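Local coordinates for protein farnesyltransferase, putative (Trypanosoma cruzi, PDB 3WCA) that probably catalyses the head-to-head condensation of two farnesyl diphosphate molecules to squalene, a magnesium-dependent step of sterol biosynthesis, at residues A[192-206]-A[253-267]. The protein carries 1 engineered substitution. Sequence-based numbering, arbitrary orientation.
With FPS (S-[(2E,6E)-3,7,11-trimethyldodeca-2,6,10-trienyl] trihydrogen thiodiphosphate), chain E.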
ATOM      1  N   ASN A 192      14.556  -2.178  -0.542  1.00 35.19           N
ATOM      2  CA  ASN A 192      13.725  -2.187  -1.733  1.00 35.65           C
ATOM      3  C   ASN A 192      12.341  -2.759  -1.484  1.00 32.68           C
ATOM      4  O   ASN A 192      11.394  -2.388  -2.161  1.00 33.96           O
ATOM      5  CB  ASN A 192      14.420  -2.933  -2.873  1.00 34.85           C
ATOM      6  CG  ASN A 192      15.598  -2.159  -3.416  1.00 37.09           C
ATOM      7  OD1 ASN A 192      15.697  -0.953  -3.198  1.00 37.26           O
ATOM      8  ND2 ASN A 192      16.490  -2.835  -4.133  1.00 33.89           N
ATOM      9  N   ALA A 193      12.211  -3.644  -0.507  1.00 31.04           N
ATOM     10  CA  ALA A 193      10.899  -4.209  -0.201  1.00 31.39           C
ATOM     11  C   ALA A 193      10.057  -3.090   0.406  1.00 30.84           C
ATOM     12  O   ALA A 193       8.856  -2.994   0.155  1.00 32.81           O
ATOM     13  CB  ALA A 193      11.028  -5.356   0.781  1.00 29.40           C
ATOM     14  N   ASN A 194      10.707  -2.246   1.200  1.00 27.78           N
ATOM     15  CA  ASN A 194      10.045  -1.123   1.844  1.00 28.38           C
ATOM     16  C   ASN A 194       9.639  -0.101   0.782  1.00 26.39           C
ATOM     17  O   ASN A 194       8.571   0.503   0.869  1.00 28.43           O
ATOM     18  CB  ASN A 194      10.983  -0.463   2.861  1.00 26.55           C
ATOM     19  CG  ASN A 194      10.307   0.635   3.638  1.00 27.44           C
ATOM     20  OD1 ASN A 194       9.453   0.376   4.488  1.00 29.09           O
ATOM     21  ND2 ASN A 194      10.668   1.877   3.340  1.00 30.05           N
ATOM     22  N   HIS A 195      10.512   0.112  -0.196  1.00 25.20           N
ATOM     23  CA  HIS A 195      10.217   1.027  -1.285  1.00 25.95           C
ATOM     24  C   HIS A 195       8.947   0.540  -2.006  1.00 26.58           C
ATOM     25  O   HIS A 195       8.068   1.332  -2.332  1.00 26.12           O
ATOM     26  CB  HIS A 195      11.375   1.062  -2.283  1.00 28.23           C
ATOM     27  CG  HIS A 195      12.503   1.960  -1.878  1.00 32.52           C
ATOM     28  ND1 HIS A 195      12.381   3.332  -1.829  1.00 30.86           N
ATOM     29  CD2 HIS A 195      13.780   1.683  -1.519  1.00 32.91           C
ATOM     30  CE1 HIS A 195      13.534   3.862  -1.459  1.00 31.24           C
ATOM     31  NE2 HIS A 195      14.399   2.881  -1.264  1.00 33.89           N
ATOM     32  N   MET A 196       8.862  -0.767  -2.245  1.00 24.74           N
ATOM     33  CA  MET A 196       7.711  -1.364  -2.922  1.00 24.44           C
ATOM     34  C   MET A 196       6.431  -0.998  -2.177  1.00 24.77           C
ATOM     35  O   MET A 196       5.454  -0.585  -2.788  1.00 24.14           O
ATOM     36  CB  MET A 196       7.867  -2.894  -2.988  1.00 25.75           C
ATOM     37  CG  MET A 196       8.923  -3.388  -3.999  1.00 24.37           C
ATOM     38  SD  MET A 196       8.233  -3.626  -5.680  1.00 30.06           S
ATOM     39  CE  MET A 196       7.069  -4.971  -5.326  1.00 24.38           C
ATOM     40  N   GLY A 197       6.449  -1.139  -0.853  1.00 23.01           N
ATOM     41  CA  GLY A 197       5.281  -0.800  -0.069  1.00 22.91           C
ATOM     42  C   GLY A 197       4.973   0.692  -0.112  1.00 25.10           C
ATOM     43  O   GLY A 197       3.809   1.089  -0.200  1.00 23.04           O
ATOM     44  N   LEU A 198       6.014   1.524  -0.066  1.00 23.96           N
ATOM     45  CA  LEU A 198       5.808   2.964  -0.081  1.00 25.87           C
ATOM     46  C   LEU A 198       5.230   3.467  -1.382  1.00 24.81           C
ATOM     47  O   LEU A 198       4.381   4.352  -1.372  1.00 28.80           O
ATOM     48  CB  LEU A 198       7.109   3.712   0.235  1.00 25.80           C
ATOM     49  CG  LEU A 198       7.244   4.142   1.702  1.00 26.15           C
ATOM     50  CD1 LEU A 198       7.173   2.925   2.592  1.00 26.70           C
ATOM     51  CD2 LEU A 198       8.565   4.885   1.919  1.00 27.07           C
ATOM     52  N   PHE A 199       5.668   2.906  -2.504  1.00 24.79           N
ATOM     53  CA  PHE A 199       5.144   3.340  -3.785  1.00 23.81           C
ATOM     54  C   PHE A 199       3.645   3.117  -3.850  1.00 24.76           C
ATOM     55  O   PHE A 199       2.910   3.973  -4.340  1.00 25.61           O
ATOM     56  CB  PHE A 199       5.810   2.605  -4.947  1.00 23.17           C
ATOM     57  CG  PHE A 199       5.428   3.159  -6.307  1.00 24.71           C
ATOM     58  CD1 PHE A 199       5.669   4.500  -6.616  1.00 23.29           C
ATOM     59  CD2 PHE A 199       4.819   2.351  -7.264  1.00 22.61           C
ATOM     60  CE1 PHE A 199       5.311   5.030  -7.856  1.00 23.67           C
ATOM     61  CE2 PHE A 199       4.453   2.867  -8.513  1.00 22.49           C
ATOM     62  CZ  PHE A 199       4.695   4.200  -8.815  1.00 23.55           C
ATOM     63  N   LEU A 200       3.187   1.970  -3.358  1.00 23.22           N
ATOM     64  CA  LEU A 200       1.762   1.681  -3.380  1.00 25.85           C
ATOM     65  C   LEU A 200       0.989   2.576  -2.418  1.00 25.21           C
ATOM     66  O   LEU A 200      -0.023   3.165  -2.789  1.00 23.66           O
ATOM     67  CB  LEU A 200       1.475   0.211  -3.010  1.00 25.67           C
ATOM     68  CG  LEU A 200       2.087  -0.933  -3.834  1.00 30.07           C
ATOM     69  CD1 LEU A 200       1.418  -2.264  -3.424  1.00 26.75           C
ATOM     70  CD2 LEU A 200       1.880  -0.676  -5.324  1.00 27.10           C
ATOM     71  N   GLN A 201       1.469   2.678  -1.181  1.00 25.56           N
ATOM     72  CA  GLN A 201       0.773   3.465  -0.189  1.00 25.66           C
ATOM     73  C   GLN A 201       0.697   4.928  -0.611  1.00 24.81           C
ATOM     74  O   GLN A 201      -0.354   5.535  -0.522  1.00 26.55           O
ATOM     75  CB  GLN A 201       1.457   3.328   1.182  1.00 25.24           C
ATOM     76  CG  GLN A 201       0.682   3.961   2.349  1.00 29.00           C
ATOM     77  CD  GLN A 201      -0.709   3.354   2.550  1.00 33.61           C
ATOM     78  OE1 GLN A 201      -0.877   2.139   2.518  1.00 37.13           O
ATOM     79  NE2 GLN A 201      -1.703   4.204   2.770  1.00 34.86           N
ATOM     80  N   LYS A 202       1.802   5.478  -1.092  1.00 24.74           N
ATOM     81  CA  LYS A 202       1.822   6.880  -1.488  1.00 27.62           C
ATOM     82  C   LYS A 202       0.906   7.187  -2.671  1.00 27.77           C
ATOM     83  O   LYS A 202       0.243   8.226  -2.685  1.00 28.11           O
ATOM     84  CB  LYS A 202       3.261   7.330  -1.780  1.00 24.78           C
ATOM     85  CG  LYS A 202       4.129   7.409  -0.523  1.00 24.22           C
ATOM     86  CD  LYS A 202       5.446   8.125  -0.784  1.00 23.27           C
ATOM     87  CE  LYS A 202       6.313   8.174   0.468  1.00 22.16           C
ATOM     88  NZ  LYS A 202       7.620   8.862   0.224  1.00 24.78           N
ATOM     89  N   THR A 203       0.856   6.294  -3.658  1.00 27.23           N
ATOM     90  CA  THR A 203      -0.013   6.526  -4.804  1.00 24.76           C
ATOM     91  C   THR A 203      -1.456   6.533  -4.320  1.00 25.09           C
ATOM     92  O   THR A 203      -2.264   7.329  -4.784  1.00 25.36           O
ATOM     93  CB  THR A 203       0.185   5.461  -5.895  1.00 24.60           C
ATOM     94  OG1 THR A 203       1.554   5.478  -6.324  1.00 26.03           O
ATOM     95  CG2 THR A 203      -0.692   5.762  -7.105  1.00 26.14           C
ATOM     96  N   ASN A 204      -1.784   5.677  -3.358  1.00 24.69           N
ATOM     97  CA  ASN A 204      -3.150   5.674  -2.869  1.00 26.05           C
ATOM     98  C   ASN A 204      -3.428   6.932  -2.057  1.00 25.30           C
ATOM     99  O   ASN A 204      -4.482   7.528  -2.195  1.00 25.60           O
ATOM    100  CB  ASN A 204      -3.442   4.428  -2.031  1.00 29.55           C
ATOM    101  CG  ASN A 204      -3.465   3.148  -2.867  1.00 33.94           C
ATOM    102  OD1 ASN A 204      -3.569   3.190  -4.095  1.00 35.24           O
ATOM    103  ND2 ASN A 204      -3.379   2.009  -2.200  1.00 37.42           N
ATOM    104  N   ILE A 205      -2.486   7.336  -1.209  1.00 23.52           N
ATOM    105  CA  ILE A 205      -2.676   8.539  -0.397  1.00 24.94           C
ATOM    106  C   ILE A 205      -2.896   9.758  -1.302  1.00 25.61           C
ATOM    107  O   ILE A 205      -3.727  10.635  -1.007  1.00 24.83           O
ATOM    108  CB  ILE A 205      -1.458   8.766   0.551  1.00 26.08           C
ATOM    109  CG1 ILE A 205      -1.609   7.875   1.789  1.00 26.66           C
ATOM    110  CG2 ILE A 205      -1.363  10.241   0.974  1.00 28.32           C
ATOM    111  CD1 ILE A 205      -0.389   7.870   2.719  1.00 25.68           C
ATOM    112  N   ILE A 206      -2.163   9.801  -2.412  1.00 24.38           N
ATOM    113  CA  ILE A 206      -2.294  10.888  -3.364  1.00 24.22           C
ATOM    114  C   ILE A 206      -3.662  10.841  -4.048  1.00 27.32           C
ATOM    115  O   ILE A 206      -4.362  11.859  -4.118  1.00 23.56           O
ATOM    116  CB  ILE A 206      -1.202  10.817  -4.450  1.00 23.98           C
ATOM    117  CG1 ILE A 206       0.163  11.115  -3.834  1.00 21.92           C
ATOM    118  CG2 ILE A 206      -1.515  11.796  -5.573  1.00 26.00           C
ATOM    119  CD1 ILE A 206       1.327  10.962  -4.803  1.00 20.28           C
ATOM    120  N   MET A 253       3.675  15.992  -4.699  1.00 27.12           N
ATOM    121  CA  MET A 253       3.457  14.717  -4.033  1.00 27.87           C
ATOM    122  C   MET A 253       3.882  13.605  -4.987  1.00 27.65           C
ATOM    123  O   MET A 253       4.577  12.666  -4.594  1.00 26.17           O
ATOM    124  CB  MET A 253       1.993  14.563  -3.648  1.00 27.70           C
ATOM    125  CG  MET A 253       1.558  15.503  -2.530  1.00 28.21           C
ATOM    126  SD  MET A 253       2.246  15.110  -0.890  1.00 29.27           S
ATOM    127  CE  MET A 253       1.493  13.511  -0.583  1.00 25.35           C
ATOM    128  N   VAL A 254       3.477  13.738  -6.248  1.00 28.94           N
ATOM    129  CA  VAL A 254       3.820  12.766  -7.275  1.00 26.67           C
ATOM    130  C   VAL A 254       5.347  12.637  -7.348  1.00 28.21           C
ATOM    131  O   VAL A 254       5.889  11.526  -7.319  1.00 25.06           O
ATOM    132  CB  VAL A 254       3.251  13.197  -8.635  1.00 24.95           C
ATOM    133  CG1 VAL A 254       3.777  12.300  -9.745  1.00 27.42           C
ATOM    134  CG2 VAL A 254       1.735  13.119  -8.595  1.00 24.62           C
ATOM    135  N   ALA A 255       6.036  13.777  -7.427  1.00 28.10           N
ATOM    136  CA  ALA A 255       7.498  13.786  -7.485  1.00 28.02           C
ATOM    137  C   ALA A 255       8.062  13.000  -6.313  1.00 26.63           C
ATOM    138  O   ALA A 255       9.035  12.266  -6.445  1.00 26.43           O
ATOM    139  CB  ALA A 255       8.025  15.223  -7.443  1.00 28.57           C
ATOM    140  N   ASP A 256       7.442  13.151  -5.155  1.00 27.63           N
ATOM    141  CA  ASP A 256       7.920  12.438  -3.987  1.00 29.41           C
ATOM    142  C   ASP A 256       7.751  10.917  -4.147  1.00 28.29           C
ATOM    143  O   ASP A 256       8.622  10.139  -3.754  1.00 27.90           O
ATOM    144  CB  ASP A 256       7.184  12.914  -2.752  1.00 32.63           C
ATOM    145  CG  ASP A 256       7.581  12.142  -1.518  1.00 35.98           C
ATOM    146  OD1 ASP A 256       8.708  12.361  -1.034  1.00 36.68           O
ATOM    147  OD2 ASP A 256       6.771  11.312  -1.044  1.00 36.14           O
ATOM    148  N   ALA A 257       6.644  10.490  -4.744  1.00 28.05           N
ATOM    149  CA  ALA A 257       6.407   9.053  -4.927  1.00 26.25           C
ATOM    150  C   ALA A 257       7.320   8.443  -5.982  1.00 25.27           C
ATOM    151  O   ALA A 257       7.704   7.287  -5.881  1.00 27.34           O
ATOM    152  CB  ALA A 257       4.946   8.801  -5.302  1.00 25.75           C
ATOM    153  N   LEU A 258       7.672   9.227  -6.993  1.00 26.95           N
ATOM    154  CA  LEU A 258       8.519   8.741  -8.069  1.00 28.42           C
ATOM    155  C   LEU A 258       9.894   8.304  -7.598  1.00 28.98           C
ATOM    156  O   LEU A 258      10.567   7.536  -8.282  1.00 28.41           O
ATOM    157  CB  LEU A 258       8.658   9.812  -9.148  1.00 31.06           C
ATOM    158  CG  LEU A 258       7.433   9.935 -10.050  1.00 34.77           C
ATOM    159  CD1 LEU A 258       7.607  11.100 -11.027  1.00 31.45           C
ATOM    160  CD2 LEU A 258       7.260   8.618 -10.800  1.00 36.44           C
ATOM    161  N   VAL A 259      10.306   8.804  -6.439  1.00 29.67           N
ATOM    162  CA  VAL A 259      11.602   8.457  -5.849  1.00 31.72           C
ATOM    163  C   VAL A 259      11.730   6.939  -5.698  1.00 32.57           C
ATOM    164  O   VAL A 259      12.812   6.376  -5.846  1.00 33.64           O
ATOM    165  CB  VAL A 259      11.771   9.095  -4.422  1.00 33.34           C
ATOM    166  CG1 VAL A 259      13.025   8.569  -3.752  1.00 34.82           C
ATOM    167  CG2 VAL A 259      11.856  10.618  -4.519  1.00 33.77           C
ATOM    168  N   HIS A 260      10.610   6.279  -5.428  1.00 30.99           N
ATOM    169  CA  HIS A 260      10.605   4.841  -5.201  1.00 31.32           C
ATOM    170  C   HIS A 260      10.651   3.913  -6.401  1.00 30.73           C
ATOM    171  O   HIS A 260      10.992   2.745  -6.252  1.00 30.86           O
ATOM    172  CB  HIS A 260       9.382   4.490  -4.372  1.00 29.69           C
ATOM    173  CG  HIS A 260       9.262   5.304  -3.127  1.00 31.19           C
ATOM    174  ND1 HIS A 260      10.131   5.169  -2.067  1.00 31.61           N
ATOM    175  CD2 HIS A 260       8.401   6.293  -2.790  1.00 29.23           C
ATOM    176  CE1 HIS A 260       9.810   6.042  -1.129  1.00 31.98           C
ATOM    177  NE2 HIS A 260       8.765   6.734  -1.543  1.00 28.96           N
ATOM    178  N   VAL A 261      10.334   4.432  -7.581  1.00 32.12           N
ATOM    179  CA  VAL A 261      10.265   3.613  -8.786  1.00 31.77           C
ATOM    180  C   VAL A 261      11.529   2.867  -9.194  1.00 33.13           C
ATOM    181  O   VAL A 261      11.465   1.686  -9.537  1.00 34.29           O
ATOM    182  CB  VAL A 261       9.703   4.451  -9.962  1.00 31.07           C
ATOM    183  CG1 VAL A 261       9.650   3.631 -11.254  1.00 30.84           C
ATOM    184  CG2 VAL A 261       8.301   4.921  -9.598  1.00 30.39           C
ATOM    185  N   PRO A 262      12.697   3.524  -9.150  1.00 32.69           N
ATOM    186  CA  PRO A 262      13.896   2.778  -9.544  1.00 32.64           C
ATOM    187  C   PRO A 262      14.096   1.536  -8.677  1.00 32.89           C
ATOM    188  O   PRO A 262      14.581   0.512  -9.153  1.00 31.87           O
ATOM    189  CB  PRO A 262      15.013   3.796  -9.347  1.00 31.77           C
ATOM    190  CG  PRO A 262      14.316   5.112  -9.627  1.00 29.79           C
ATOM    191  CD  PRO A 262      13.019   4.936  -8.881  1.00 32.49           C
ATOM    192  N   HIS A 263      13.701   1.646  -7.407  1.00 34.47           N
ATOM    193  CA  HIS A 263      13.835   0.577  -6.417  1.00 33.24           C
ATOM    194  C   HIS A 263      12.786  -0.509  -6.607  1.00 33.98           C
ATOM    195  O   HIS A 263      13.010  -1.672  -6.285  1.00 34.81           O
ATOM    196  CB  HIS A 263      13.735   1.181  -5.016  1.00 35.10           C
ATOM    197  CG  HIS A 263      14.722   2.280  -4.773  1.00 38.28           C
ATOM    198  ND1 HIS A 263      16.055   2.041  -4.511  1.00 37.64           N
ATOM    199  CD2 HIS A 263      14.585   3.626  -4.819  1.00 39.62           C
ATOM    200  CE1 HIS A 263      16.695   3.191  -4.409  1.00 40.69           C
ATOM    201  NE2 HIS A 263      15.826   4.170  -4.592  1.00 39.62           N
ATOM    202  N   VAL A 264      11.624  -0.116  -7.111  1.00 35.10           N
ATOM    203  CA  VAL A 264      10.570  -1.066  -7.393  1.00 31.20           C
ATOM    204  C   VAL A 264      11.065  -1.908  -8.576  1.00 32.50           C
ATOM    205  O   VAL A 264      10.867  -3.119  -8.614  1.00 29.35           O
ATOM    206  CB  VAL A 264       9.260  -0.344  -7.767  1.00 30.85           C
ATOM    207  CG1 VAL A 264       8.292  -1.316  -8.410  1.00 25.72           C
ATOM    208  CG2 VAL A 264       8.640   0.285  -6.517  1.00 27.03           C
ATOM    209  N   VAL A 265      11.725  -1.262  -9.533  1.00 32.34           N
ATOM    210  CA  VAL A 265      12.245  -1.972 -10.693  1.00 34.91           C
ATOM    211  C   VAL A 265      13.282  -3.011 -10.253  1.00 36.63           C
ATOM    212  O   VAL A 265      13.258  -4.151 -10.710  1.00 37.34           O
ATOM    213  CB  VAL A 265      12.852  -0.981 -11.724  1.00 36.16           C
ATOM    214  CG1 VAL A 265      13.699  -1.721 -12.762  1.00 37.53           C
ATOM    215  CG2 VAL A 265      11.726  -0.242 -12.435  1.00 33.71           C
ATOM    216  N   GLU A 266      14.172  -2.629  -9.341  1.00 39.31           N
ATOM    217  CA  GLU A 266      15.195  -3.547  -8.853  1.00 41.11           C
ATOM    218  C   GLU A 266      14.587  -4.739  -8.123  1.00 39.79           C
ATOM    219  O   GLU A 266      14.970  -5.883  -8.362  1.00 40.74           O
ATOM    220  CB  GLU A 266      16.166  -2.822  -7.917  1.00 44.34           C
ATOM    221  CG  GLU A 266      17.018  -1.788  -8.611  1.00 50.13           C
ATOM    222  CD  GLU A 266      17.718  -2.345  -9.843  1.00 52.65           C
ATOM    223  OE1 GLU A 266      18.336  -3.431  -9.746  1.00 53.46           O
ATOM    224  OE2 GLU A 266      17.653  -1.689 -10.905  1.00 55.14           O
ATOM    225  N   TYR A 267      13.654  -4.473  -7.217  1.00 36.37           N
ATOM    226  CA  TYR A 267      13.011  -5.554  -6.485  1.00 33.40           C
ATOM    227  C   TYR A 267      12.285  -6.507  -7.443  1.00 33.18           C
ATOM    228  O   TYR A 267      12.445  -7.722  -7.353  1.00 33.57           O
ATOM    229  CB  TYR A 267      12.023  -4.994  -5.457  1.00 31.96           C
ATOM    230  CG  TYR A 267      11.392  -6.049  -4.574  1.00 29.23           C
ATOM    231  CD1 TYR A 267      10.254  -6.748  -4.988  1.00 27.08           C
ATOM    232  CD2 TYR A 267      11.961  -6.381  -3.343  1.00 27.42           C
ATOM    233  CE1 TYR A 267       9.692  -7.760  -4.195  1.00 27.29           C
ATOM    234  CE2 TYR A 267      11.410  -7.391  -2.544  1.00 31.18           C
ATOM    235  CZ  TYR A 267      10.275  -8.074  -2.974  1.00 28.45           C
ATOM    236  OH  TYR A 267       9.717  -9.043  -2.174  1.00 30.02           O
TER
HETATM  237  C1  FPS E 501      -4.615  -0.741   0.902  1.00 89.25           C
HETATM  238  S1  FPS E 501      -5.782  -2.179   1.076  1.00 95.67           S
HETATM  239  C2  FPS E 501      -3.163  -1.193   1.246  1.00 83.44           C
HETATM  240  C3  FPS E 501      -1.945  -0.819   0.689  1.00 77.80           C
HETATM  241  C4  FPS E 501      -1.785   0.181  -0.434  1.00 78.08           C
HETATM  242  C5  FPS E 501      -0.703  -1.478   1.245  1.00 71.09           C
HETATM  243  C6  FPS E 501      -0.431  -2.964   0.852  1.00 61.80           C
HETATM  244  C7  FPS E 501       1.059  -3.086   0.617  1.00 51.52           C
HETATM  245  C8  FPS E 501       1.696  -4.060  -0.051  1.00 45.16           C
HETATM  246  C10 FPS E 501       3.230  -3.938  -0.127  1.00 40.53           C
HETATM  247  C9  FPS E 501       0.986  -5.246  -0.713  1.00 44.63           C
HETATM  248  C11 FPS E 501       3.798  -4.574  -1.375  1.00 33.29           C
HETATM  249  C12 FPS E 501       5.260  -4.866  -1.155  1.00 28.65           C
HETATM  250  C13 FPS E 501       5.942  -5.904  -1.687  1.00 27.54           C
HETATM  251  C14 FPS E 501       5.312  -6.958  -2.608  1.00 28.51           C
HETATM  252  C15 FPS E 501       7.426  -6.024  -1.348  1.00 26.00           C
HETATM  253  PA  FPS E 501      -6.221  -2.970  -0.787  1.00 96.16           P
HETATM  254  O1A FPS E 501      -4.903  -3.289  -1.548  1.00 95.67           O
HETATM  255  O2A FPS E 501      -7.008  -4.236  -0.558  1.00 94.91           O
HETATM  256  O3A FPS E 501      -7.347  -2.119  -1.690  1.00 98.30           O
HETATM  257  PB  FPS E 501      -7.553  -0.502  -2.149  1.00100.21           P
HETATM  258  O1B FPS E 501      -7.931  -0.393  -3.657  1.00 98.75           O
HETATM  259  O2B FPS E 501      -8.751   0.107  -1.336  1.00 99.98           O
HETATM  260  O3B FPS E 501      -6.188   0.287  -1.985  1.00100.45           O
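His260, in the turn between helices 243-258 and 261-269, links two polar groups of helix 191-207 through its ring nitrogens. ND1 of His260 is hydrogen-bonded to ND1 of His195 at 2.9 Å, nearly straight (164°), and either ring could be the donor. In the ring plane on the other nitrogen, NE2 of His260 accepts from NZ of Lys202 at 3.0 Å, while CB of Leu198 sits over one ring face. The lysine, extended beyond CG, also carries its ammonium to OD2 of Asp256 (NZ to OD2 2.9 Å), a salt bridge on the syn side of the carboxylate but tilted out of its plane, and Asp158 of helix 154-179 supplies a second carboxylate.

His195 additionally stacks face to face on His263, the ring centroids 3.8 Å apart and the planes 7° from parallel; the His195 ring thus has His263 over one face and the bond to His260 at its edge. ND1 of His263 makes a weak, bent bond to OD1 of Asn192.

Apolar packing flanks the polar row. Midway, CE1 of Phe199 lies 3.5 Å from CG2 of Val261; the phenyl ring is swung there with its CG anti to the backbone N (chi1 -172°). At one end Ile206 rests its CD1 on the backbone and CB of Met253. At the other, the bent chain of Met196 lays SD against CG1 of Val264 and makes an oblique Met-aromatic contact with Tyr267, whose OH is hydrogen-bonded to Thr173.

Met196 and Tyr267 both touch C15, a methyl at the end of the chain of the bound farnesyl thiodiphosphate (FPS), remote from its diphosphate, and Gly197 and Leu200 also line this pocket of the all-helical prenyl synthase fold. Two carboxylates and an imidazole around the buried Lys202 ammonium probably balance its charge within the core.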